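Local coordinates for hemolysin-related protein (PDB 5V6F), which carries at its C-terminal end a beta-prism lectin domain that binds mannotriose and probably helps attach the bacterium's biofilm to host glycans, at residues V68-I82 with T126-Y138. Residues are numbered along the deposited sequence; the frame is centred on the assembly and turned at random.
Sequences VEVTSGLYNWGGYHI and TGGWLVEGFQFVY. With BMA (beta-D-mannopyranose), chain B; MAN (alpha-D-mannopyranose), chain C; MAN (alpha-D-mannopyranose), chain D.
The imidazole of H81 is gripped at both nitrogens: ND1 donates to E132 OE2 at 2.5 Å, and NE2 donates to the backbone O of G78 at 2.7 Å. Both acceptors lie in the ring plane, which fixes the ring's rotation. With both nitrogens donating, the ring is probably protonated, and the carboxylate beside it would favour that charge. E132 receives the proton on the anti lone pair of OE2, its plane turned 63° from the ring; a bend at chi2 (75°) folds the carboxylate back toward H81. Its other oxygen, OE1, bonds to T12 and weakly to G127 N. L130 CD1 lies over one imidazole face in a CH-pi contact, 3.8 Å from the centroid and 14° off the normal, and also meets Y75 CD2.

W129 brings its six-membered ring against the 75–78 turn, with CZ3 3.3 Å from G78 O and CH2 3.7 Å from Y75 CD2. This turn, type I from Y75 to G78, helps form the glycan pocket: Y75 OH and O4 of the beta-mannose are hydrogen-bonded at 2.7 Å, and the ring of that sugar packs over one face of the W77 indole. Beyond H81, I82 N bonds to V131 O, and I82 CD1 abuts the F134 ring edge at 3.5 Å; V70 and V68 extend the apolar seam to F134 and F136. The contact thus joins two sheets of the beta-prism through its core, strands 65–75 and 80–89 against strand 131–137, while I82 and V131 both reach strand 33–37 of the third.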
# COMPACT_ATOMS: atom_id res chain seq x y z
N VAL A 68 -3.27 -1.99 9.68
CA VAL A 68 -2.12 -2.14 8.81
C VAL A 68 -0.86 -1.88 9.62
O VAL A 68 -0.85 -1.09 10.57
CB VAL A 68 -2.16 -1.20 7.59
CG1 VAL A 68 -3.31 -1.59 6.66
CG2 VAL A 68 -2.29 0.26 8.02
N GLU A 69 0.21 -2.57 9.24
CA GLU A 69 1.55 -2.35 9.76
C GLU A 69 2.42 -2.12 8.53
O GLU A 69 2.66 -3.05 7.76
CB GLU A 69 2.03 -3.56 10.57
CG GLU A 69 3.36 -3.41 11.27
CD GLU A 69 3.71 -4.63 12.08
OE1 GLU A 69 4.29 -5.58 11.52
OE2 GLU A 69 3.36 -4.66 13.28
N VAL A 70 2.85 -0.88 8.33
CA VAL A 70 3.51 -0.45 7.09
C VAL A 70 4.99 -0.26 7.38
O VAL A 70 5.35 0.55 8.24
CB VAL A 70 2.89 0.84 6.54
CG1 VAL A 70 3.57 1.25 5.23
CG2 VAL A 70 1.39 0.66 6.33
N THR A 71 5.83 -0.98 6.65
CA THR A 71 7.28 -0.84 6.77
C THR A 71 7.78 -0.05 5.56
O THR A 71 7.53 -0.42 4.41
CB THR A 71 7.97 -2.20 6.85
OG1 THR A 71 7.42 -2.94 7.95
CG2 THR A 71 9.47 -2.03 7.07
N SER A 72 8.49 1.04 5.84
CA SER A 72 9.08 1.88 4.80
C SER A 72 10.57 2.03 5.10
O SER A 72 11.01 1.85 6.24
CB SER A 72 8.42 3.27 4.75
OG SER A 72 7.01 3.17 4.66
N GLY A 73 11.34 2.36 4.08
CA GLY A 73 12.76 2.60 4.31
C GLY A 73 13.51 2.89 3.04
O GLY A 73 12.93 3.11 1.97
N LEU A 74 14.83 2.88 3.17
CA LEU A 74 15.75 3.12 2.07
C LEU A 74 15.96 1.81 1.33
O LEU A 74 16.77 0.97 1.73
CB LEU A 74 17.07 3.69 2.58
CG LEU A 74 18.14 3.97 1.52
CD1 LEU A 74 17.64 4.97 0.49
CD2 LEU A 74 19.40 4.50 2.18
N TYR A 75 15.21 1.64 0.24
CA TYR A 75 15.28 0.44 -0.57
C TYR A 75 16.69 0.24 -1.12
O TYR A 75 17.35 1.19 -1.53
CB TYR A 75 14.26 0.55 -1.70
CG TYR A 75 14.04 -0.69 -2.53
CD1 TYR A 75 13.71 -1.90 -1.94
CD2 TYR A 75 14.12 -0.63 -3.91
CE1 TYR A 75 13.50 -3.03 -2.70
CE2 TYR A 75 13.90 -1.76 -4.69
CZ TYR A 75 13.58 -2.96 -4.08
OH TYR A 75 13.36 -4.09 -4.83
N ASN A 76 17.13 -1.02 -1.14
CA ASN A 76 18.52 -1.32 -1.49
C ASN A 76 18.87 -0.95 -2.93
O ASN A 76 20.05 -0.76 -3.23
CB ASN A 76 18.82 -2.79 -1.27
CG ASN A 76 19.00 -3.14 0.19
OD1 ASN A 76 19.17 -2.28 1.05
ND2 ASN A 76 18.97 -4.42 0.47
N TRP A 77 17.89 -0.88 -3.82
CA TRP A 77 18.15 -0.46 -5.19
C TRP A 77 17.82 1.01 -5.41
O TRP A 77 17.83 1.48 -6.56
CB TRP A 77 17.38 -1.37 -6.16
CG TRP A 77 18.03 -2.72 -6.23
CD1 TRP A 77 19.02 -3.11 -7.09
CD2 TRP A 77 17.76 -3.85 -5.39
NE1 TRP A 77 19.38 -4.41 -6.84
CE2 TRP A 77 18.62 -4.89 -5.80
CE3 TRP A 77 16.88 -4.08 -4.33
CZ2 TRP A 77 18.62 -6.14 -5.18
CZ3 TRP A 77 16.88 -5.32 -3.73
CH2 TRP A 77 17.74 -6.34 -4.16
N GLY A 78 17.55 1.74 -4.33
CA GLY A 78 17.45 3.18 -4.38
C GLY A 78 16.15 3.74 -3.82
O GLY A 78 15.07 3.19 -4.06
N GLY A 79 16.27 4.84 -3.09
CA GLY A 79 15.12 5.65 -2.73
C GLY A 79 14.39 5.16 -1.50
O GLY A 79 14.47 4.00 -1.10
N TYR A 80 13.65 6.09 -0.89
CA TYR A 80 12.77 5.79 0.23
C TYR A 80 11.38 5.45 -0.30
O TYR A 80 10.75 6.27 -0.99
CB TYR A 80 12.71 6.98 1.19
CG TYR A 80 13.91 7.07 2.11
CD1 TYR A 80 13.92 6.40 3.33
CD2 TYR A 80 15.03 7.80 1.75
CE1 TYR A 80 15.02 6.47 4.17
CE2 TYR A 80 16.13 7.88 2.59
CZ TYR A 80 16.11 7.21 3.79
OH TYR A 80 17.20 7.27 4.63
N HIS A 81 10.89 4.26 0.03
CA HIS A 81 9.58 3.82 -0.41
C HIS A 81 8.95 2.94 0.66
O HIS A 81 9.59 2.59 1.65
CB HIS A 81 9.64 3.01 -1.72
CG HIS A 81 10.69 3.48 -2.69
ND1 HIS A 81 10.43 4.41 -3.67
CD2 HIS A 81 11.98 3.12 -2.84
CE1 HIS A 81 11.52 4.61 -4.38
NE2 HIS A 81 12.48 3.84 -3.90
N ILE A 82 7.69 2.59 0.44
CA ILE A 82 7.05 1.53 1.21
C ILE A 82 7.54 0.20 0.67
O ILE A 82 7.47 -0.06 -0.54
CB ILE A 82 5.52 1.65 1.12
CG1 ILE A 82 5.05 2.92 1.84
CG2 ILE A 82 4.85 0.39 1.71
CD1 ILE A 82 3.54 3.15 1.81
N THR A 126 3.47 8.12 -5.84
CA THR A 126 4.46 7.38 -6.61
C THR A 126 5.19 8.34 -7.52
O THR A 126 4.61 9.31 -8.02
CB THR A 126 3.83 6.26 -7.45
OG1 THR A 126 4.87 5.53 -8.13
CG2 THR A 126 2.84 6.80 -8.48
N GLY A 127 6.48 8.07 -7.72
CA GLY A 127 7.28 8.74 -8.73
C GLY A 127 7.49 7.94 -10.00
O GLY A 127 8.34 8.31 -10.81
N GLY A 128 6.77 6.83 -10.18
CA GLY A 128 6.83 6.07 -11.41
C GLY A 128 7.57 4.75 -11.32
O GLY A 128 7.68 4.05 -12.33
N TRP A 129 8.10 4.39 -10.14
CA TRP A 129 8.78 3.12 -9.95
C TRP A 129 8.13 2.29 -8.85
O TRP A 129 7.70 1.16 -9.11
CB TRP A 129 10.26 3.36 -9.64
CG TRP A 129 11.05 2.10 -9.38
CD1 TRP A 129 10.80 0.85 -9.87
CD2 TRP A 129 12.23 1.98 -8.57
NE1 TRP A 129 11.75 -0.04 -9.41
CE2 TRP A 129 12.63 0.63 -8.61
CE3 TRP A 129 12.97 2.89 -7.81
CZ2 TRP A 129 13.75 0.17 -7.92
CZ3 TRP A 129 14.08 2.43 -7.12
CH2 TRP A 129 14.45 1.08 -7.18
N LEU A 130 8.04 2.82 -7.63
CA LEU A 130 7.45 2.13 -6.50
C LEU A 130 6.45 3.06 -5.83
O LEU A 130 6.28 4.22 -6.22
CB LEU A 130 8.52 1.66 -5.52
CG LEU A 130 9.59 0.74 -6.11
CD1 LEU A 130 10.75 0.59 -5.16
CD2 LEU A 130 8.99 -0.62 -6.44
N VAL A 131 5.79 2.55 -4.80
CA VAL A 131 4.88 3.34 -3.99
C VAL A 131 5.68 3.97 -2.86
O VAL A 131 6.28 3.26 -2.04
CB VAL A 131 3.73 2.49 -3.44
CG1 VAL A 131 2.89 3.28 -2.44
CG2 VAL A 131 2.86 1.99 -4.59
N GLU A 132 5.69 5.30 -2.81
CA GLU A 132 6.33 5.99 -1.70
C GLU A 132 5.41 6.13 -0.49
O GLU A 132 5.89 6.11 0.64
CB GLU A 132 6.83 7.36 -2.14
CG GLU A 132 8.13 7.31 -2.92
CD GLU A 132 7.94 6.81 -4.35
OE1 GLU A 132 7.14 7.43 -5.08
OE2 GLU A 132 8.59 5.82 -4.73
N GLY A 133 4.10 6.27 -0.71
CA GLY A 133 3.19 6.42 0.41
C GLY A 133 1.76 6.12 0.01
O GLY A 133 1.42 6.04 -1.17
N PHE A 134 0.92 5.95 1.03
CA PHE A 134 -0.52 5.84 0.80
C PHE A 134 -1.27 6.27 2.06
O PHE A 134 -0.70 6.35 3.15
CB PHE A 134 -0.94 4.43 0.36
CG PHE A 134 -1.03 3.41 1.47
CD1 PHE A 134 0.09 2.69 1.86
CD2 PHE A 134 -2.23 3.16 2.11
CE1 PHE A 134 0.02 1.75 2.87
CE2 PHE A 134 -2.31 2.21 3.12
CZ PHE A 134 -1.18 1.51 3.50
N GLN A 135 -2.55 6.55 1.88
CA GLN A 135 -3.39 7.08 2.93
C GLN A 135 -4.83 6.65 2.70
O GLN A 135 -5.30 6.64 1.56
CB GLN A 135 -3.30 8.61 2.97
CG GLN A 135 -4.25 9.28 3.94
CD GLN A 135 -4.19 10.79 3.83
OE1 GLN A 135 -4.20 11.35 2.73
NE2 GLN A 135 -4.12 11.46 4.97
N PHE A 136 -5.52 6.31 3.78
CA PHE A 136 -6.95 6.02 3.75
C PHE A 136 -7.75 7.27 4.08
O PHE A 136 -7.38 8.03 4.98
CB PHE A 136 -7.30 4.92 4.76
CG PHE A 136 -6.71 3.57 4.46
CD1 PHE A 136 -6.66 3.07 3.16
CD2 PHE A 136 -6.22 2.78 5.49
CE1 PHE A 136 -6.13 1.82 2.90
CE2 PHE A 136 -5.69 1.53 5.23
CZ PHE A 136 -5.64 1.05 3.94
N VAL A 137 -8.85 7.47 3.36
CA VAL A 137 -9.74 8.61 3.55
C VAL A 137 -11.14 8.08 3.87
O VAL A 137 -11.59 7.10 3.27
CB VAL A 137 -9.78 9.52 2.31
CG1 VAL A 137 -10.57 10.78 2.60
CG2 VAL A 137 -8.37 9.84 1.82
N TYR A 138 -11.82 8.74 4.80
CA TYR A 138 -13.18 8.36 5.20
C TYR A 138 -14.22 9.40 4.78
O TYR A 138 -13.89 10.53 4.41
CB TYR A 138 -13.26 8.17 6.72
CG TYR A 138 -12.19 7.27 7.28
CD1 TYR A 138 -12.03 5.97 6.83
CD2 TYR A 138 -11.33 7.72 8.28
CE1 TYR A 138 -11.06 5.15 7.35
CE2 TYR A 138 -10.35 6.90 8.80
CZ TYR A 138 -10.22 5.61 8.33
OH TYR A 138 -9.24 4.79 8.84
OXT TYR A 138 -15.42 9.13 4.82
C1 BMA B . 17.03 -6.96 -8.23
C2 BMA B . 16.89 -5.92 -9.33
C3 BMA B . 16.01 -4.75 -8.83
C4 BMA B . 14.73 -5.24 -8.14
C5 BMA B . 15.03 -6.36 -7.13
C6 BMA B . 13.80 -7.00 -6.57
O1 BMA B . 17.72 -8.07 -8.75
O2 BMA B . 16.26 -6.48 -10.48
O3 BMA B . 15.62 -3.89 -9.87
O4 BMA B . 14.09 -4.12 -7.48
O5 BMA B . 15.78 -7.40 -7.80
O6 BMA B . 12.88 -7.19 -7.63
C1 MAN C . 16.33 -2.64 -9.87
C2 MAN C . 15.63 -1.75 -10.89
C3 MAN C . 15.92 -2.27 -12.30
C4 MAN C . 17.44 -2.44 -12.51
C5 MAN C . 17.99 -3.37 -11.43
C6 MAN C . 19.50 -3.53 -11.51
O2 MAN C . 16.13 -0.40 -10.84
O3 MAN C . 15.36 -1.43 -13.31
O4 MAN C . 17.69 -3.00 -13.78
O5 MAN C . 17.69 -2.81 -10.14
O6 MAN C . 20.08 -2.24 -11.55
C1 MAN D . 11.63 -7.65 -7.11
C2 MAN D . 10.76 -8.06 -8.28
C3 MAN D . 10.39 -6.82 -9.08
C4 MAN D . 9.81 -5.71 -8.16
C5 MAN D . 10.73 -5.45 -6.95
C6 MAN D . 10.14 -4.49 -5.90
O2 MAN D . 9.52 -8.62 -7.84
O3 MAN D . 9.48 -7.13 -10.13
O4 MAN D . 9.68 -4.50 -8.89
O5 MAN D . 11.01 -6.70 -6.29
O6 MAN D . 8.88 -5.01 -5.47